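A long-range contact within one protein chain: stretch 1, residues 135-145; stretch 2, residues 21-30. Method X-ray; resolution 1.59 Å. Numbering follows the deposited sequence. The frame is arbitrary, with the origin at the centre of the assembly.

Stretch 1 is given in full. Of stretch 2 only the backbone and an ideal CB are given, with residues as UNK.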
# COMPACT_ATOMS: atom_id res chain seq x y z
N GLU A 135 10.44 -16.63 4.52
CA GLU A 135 10.58 -15.36 5.21
C GLU A 135 10.85 -14.28 4.17
O GLU A 135 11.35 -14.60 3.08
CB GLU A 135 11.74 -15.48 6.21
CG GLU A 135 12.03 -14.32 7.09
CD GLU A 135 13.17 -14.64 8.03
OE1 GLU A 135 13.71 -15.76 7.92
OE2 GLU A 135 13.52 -13.79 8.87
N PRO A 136 10.51 -13.01 4.46
CA PRO A 136 10.96 -12.00 3.49
C PRO A 136 12.48 -11.87 3.48
O PRO A 136 13.12 -12.15 4.48
CB PRO A 136 10.30 -10.70 3.99
CG PRO A 136 9.89 -11.00 5.43
CD PRO A 136 9.57 -12.45 5.45
N SER A 137 13.04 -11.39 2.39
CA SER A 137 14.44 -11.12 2.32
C SER A 137 14.82 -9.99 3.24
O SER A 137 14.01 -9.22 3.61
CB SER A 137 14.83 -10.79 0.88
OG SER A 137 14.31 -9.57 0.45
N GLU A 138 16.07 -9.96 3.65
CA GLU A 138 16.62 -8.88 4.46
C GLU A 138 16.37 -7.56 3.77
O GLU A 138 15.99 -6.58 4.42
CB GLU A 138 18.12 -9.08 4.66
CG GLU A 138 18.44 -10.40 5.29
CD GLU A 138 17.85 -10.50 6.69
OE1 GLU A 138 17.95 -9.51 7.43
OE2 GLU A 138 17.28 -11.56 7.03
N LEU A 139 16.59 -7.54 2.47
CA LEU A 139 16.45 -6.32 1.68
C LEU A 139 15.01 -5.78 1.74
O LEU A 139 14.81 -4.62 2.02
CB LEU A 139 16.87 -6.56 0.22
CG LEU A 139 16.64 -5.38 -0.74
CD1 LEU A 139 17.27 -4.13 -0.22
CD2 LEU A 139 17.29 -5.79 -2.10
N ILE A 140 14.04 -6.63 1.52
CA ILE A 140 12.65 -6.23 1.59
C ILE A 140 12.27 -5.78 2.99
O ILE A 140 11.50 -4.90 3.12
CB ILE A 140 11.72 -7.31 1.05
CG1 ILE A 140 11.80 -7.41 -0.46
CG2 ILE A 140 10.27 -7.13 1.47
CD1 ILE A 140 11.95 -6.13 -1.19
N LYS A 141 12.77 -6.45 4.01
CA LYS A 141 12.50 -5.96 5.37
C LYS A 141 13.04 -4.57 5.56
O LYS A 141 12.38 -3.71 6.18
CB LYS A 141 13.10 -6.89 6.43
CG LYS A 141 12.42 -8.24 6.50
CD LYS A 141 13.10 -9.14 7.54
CE LYS A 141 13.94 -10.21 6.90
NZ LYS A 141 14.42 -11.16 7.94
N GLU A 142 14.24 -4.34 5.03
CA GLU A 142 14.85 -3.02 5.20
C GLU A 142 14.05 -1.96 4.42
O GLU A 142 13.90 -0.82 4.88
CB GLU A 142 16.33 -3.07 4.77
CG GLU A 142 17.05 -1.73 4.88
CD GLU A 142 16.96 -0.91 3.61
OE1 GLU A 142 16.96 -1.52 2.51
OE2 GLU A 142 16.87 0.34 3.71
N ARG A 143 13.55 -2.34 3.24
CA ARG A 143 12.80 -1.43 2.39
C ARG A 143 11.46 -1.11 3.06
O ARG A 143 10.98 0.02 3.00
CB ARG A 143 12.59 -2.02 0.97
CG ARG A 143 13.88 -2.09 0.09
CD ARG A 143 14.33 -0.70 -0.40
NE ARG A 143 15.05 0.01 0.64
CZ ARG A 143 15.47 1.26 0.52
NH1 ARG A 143 15.25 1.93 -0.60
NH2 ARG A 143 16.11 1.85 1.54
N ALA A 144 10.84 -2.11 3.69
CA ALA A 144 9.56 -1.86 4.40
C ALA A 144 9.79 -0.90 5.55
O ALA A 144 9.00 0.03 5.75
CB ALA A 144 8.96 -3.16 4.92
N GLU A 145 10.87 -1.13 6.30
CA GLU A 145 11.16 -0.26 7.46
C GLU A 145 11.43 1.17 6.95
O GLU A 145 10.95 2.16 7.51
CB GLU A 145 12.35 -0.81 8.26
CG GLU A 145 12.77 0.02 9.45
CD GLU A 145 11.76 -0.01 10.58
OE1 GLU A 145 11.02 -1.02 10.73
OE2 GLU A 145 11.70 0.98 11.35
N UNK A 21 1.23 -10.96 2.19
CA UNK A 21 1.13 -12.25 2.86
C UNK A 21 2.43 -12.46 3.63
O UNK A 21 3.48 -12.53 3.02
CB UNK A 21 0.88 -13.39 1.87
N UNK A 22 2.37 -12.52 4.96
CA UNK A 22 3.60 -12.49 5.77
C UNK A 22 4.39 -13.81 5.77
O UNK A 22 5.51 -13.86 6.32
CB UNK A 22 3.24 -12.13 7.21
N UNK A 23 3.84 -14.86 5.17
CA UNK A 23 4.56 -16.12 4.98
C UNK A 23 4.90 -16.43 3.52
O UNK A 23 5.21 -17.56 3.19
CB UNK A 23 3.73 -17.27 5.55
N UNK A 24 4.80 -15.44 2.65
CA UNK A 24 5.08 -15.63 1.24
C UNK A 24 6.30 -14.85 0.75
O UNK A 24 6.25 -14.17 -0.25
CB UNK A 24 3.85 -15.23 0.42
N UNK A 25 7.38 -14.92 1.52
CA UNK A 25 8.63 -14.28 1.18
C UNK A 25 8.51 -12.78 1.03
O UNK A 25 7.92 -12.14 1.87
CB UNK A 25 9.18 -14.88 -0.11
N UNK A 26 9.05 -12.23 -0.04
CA UNK A 26 9.03 -10.77 -0.22
C UNK A 26 7.61 -10.23 -0.36
O UNK A 26 7.42 -9.00 -0.29
CB UNK A 26 9.85 -10.38 -1.45
N UNK A 27 6.61 -11.08 -0.60
CA UNK A 27 5.19 -10.63 -0.59
C UNK A 27 4.73 -10.18 0.78
O UNK A 27 3.62 -9.62 0.91
CB UNK A 27 4.27 -11.75 -1.08
N UNK A 28 5.58 -10.34 1.80
CA UNK A 28 5.25 -9.77 3.12
C UNK A 28 5.32 -8.24 3.10
O UNK A 28 4.87 -7.60 4.03
CB UNK A 28 6.20 -10.32 4.19
N UNK A 29 5.97 -7.68 2.08
CA UNK A 29 6.29 -6.23 2.11
C UNK A 29 5.18 -5.31 2.66
O UNK A 29 5.42 -4.57 3.62
CB UNK A 29 6.63 -5.77 0.69
N UNK A 30 3.99 -5.38 2.08
CA UNK A 30 2.93 -4.42 2.42
C UNK A 30 2.48 -4.58 3.85
O UNK A 30 2.20 -3.59 4.54
CB UNK A 30 1.73 -4.58 1.48

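Position 21 lies beyond the reach of stretch 1, so the contact sets no preference. It opens a type I turn that runs to position 24. A short polar residue often suits this first position. The residue is Asn21; its OD1 accepts from the backbone N of position 23 at 3.0 Å.

Position 22 has no atom of stretch 1 within 5.5 Å of its ideal CB. CA-to-CB runs sideways to stretch 1. Many polar residues would fit. It is Asp22, and the end of its side chain leads away.

Position 23 points away, and almost anything could stand there. It is Val23.

Position 24 also points away. It is Arg24. Its NE forms a salt bridge with OD2 of position 27 at 3.0 Å.

Position 25 is more restricted. Its phi of 60° with psi of -133° by itself favours glycine. An ideal CB would lie 3.9 Å from Glu135 O, which is not a clash, so the backbone angles make the stronger argument. The residue is Gly25. Its CA meets Glu135 O at 3.3 Å in a CA-H...O contact.

Position 26 faces the start of the helix in stretch 1. The ideal CB is 3.7 Å from Ile140 CG1 and 4.9 Å from Ser137 OG. Ser137 OG already accepts from Ile140 N as a helix cap, at 3.1 Å, but can still donate its own proton. Ser137 N is a second donor. A short side chain with an acceptor one atom further out would suit: Asp or Asn. The residue is Asp26, with chi1 in the m well. Its OD1 takes both hydrogen bonds, from Ser137 OG at 2.8 Å and from Ser137 N at 2.9 Å. OD2 is hydrogen-bonded elsewhere in the structure.

Position 27 points away from stretch 1, so its choice is open here. It is Asp27, the acidic partner of Arg24.

Position 28 points toward stretch 1, with its ideal CB 4.0 Å from Pro136 CG. A small apolar residue suits this close approach. It is Ala28, whose CB touches the proline ring at that distance.

Position 29 has its ideal CB 4.0 Å from Ile140 CG2 and 5.5 Å from Ala144 CB. Leu, Met or an aromatic could extend along this apolar side of the helix. It is Phe29, with chi1 t. Its CB lies 3.9 Å from Ile140 CG2. The ring reaches further along the helix, placing CE1 3.5 Å from Ala144 CA and CD1 3.9 Å from Ala144 CB.

Position 30 points away and makes no contact. It is Gly30.

Stretch 2, residues 21-30: NDVRGDDAFG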
# COMPACT_ATOMS: atom_id res chain seq x y z
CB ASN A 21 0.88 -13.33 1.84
CG ASN A 21 0.79 -14.72 2.46
OD1 ASN A 21 1.36 -14.98 3.52
ND2 ASN A 21 0.05 -15.58 1.81
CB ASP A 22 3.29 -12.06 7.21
CG ASP A 22 2.21 -12.92 7.88
OD1 ASP A 22 1.57 -13.76 7.19
OD2 ASP A 22 1.97 -12.72 9.09
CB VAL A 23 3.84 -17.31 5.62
CG1 VAL A 23 3.43 -16.98 7.04
CG2 VAL A 23 2.64 -17.73 4.79
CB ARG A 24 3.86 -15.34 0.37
CG ARG A 24 3.81 -16.23 -0.86
CD ARG A 24 2.44 -16.25 -1.50
NE ARG A 24 2.05 -14.94 -1.99
CZ ARG A 24 0.80 -14.50 -2.02
NH1 ARG A 24 -0.18 -15.27 -1.57
NH2 ARG A 24 0.53 -13.29 -2.48
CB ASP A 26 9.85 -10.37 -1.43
CG ASP A 26 11.35 -10.58 -1.21
OD1 ASP A 26 11.80 -10.59 -0.05
OD2 ASP A 26 12.08 -10.60 -2.22
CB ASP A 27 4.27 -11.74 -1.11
CG ASP A 27 4.04 -11.66 -2.60
OD1 ASP A 27 4.50 -10.68 -3.21
OD2 ASP A 27 3.38 -12.57 -3.15
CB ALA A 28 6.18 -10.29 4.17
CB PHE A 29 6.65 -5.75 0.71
CG PHE A 29 6.94 -4.28 0.65
CD1 PHE A 29 8.12 -3.78 1.13
CD2 PHE A 29 6.01 -3.43 0.09
CE1 PHE A 29 8.38 -2.40 1.10
CE2 PHE A 29 6.27 -2.05 0.04
CZ PHE A 29 7.47 -1.55 0.55
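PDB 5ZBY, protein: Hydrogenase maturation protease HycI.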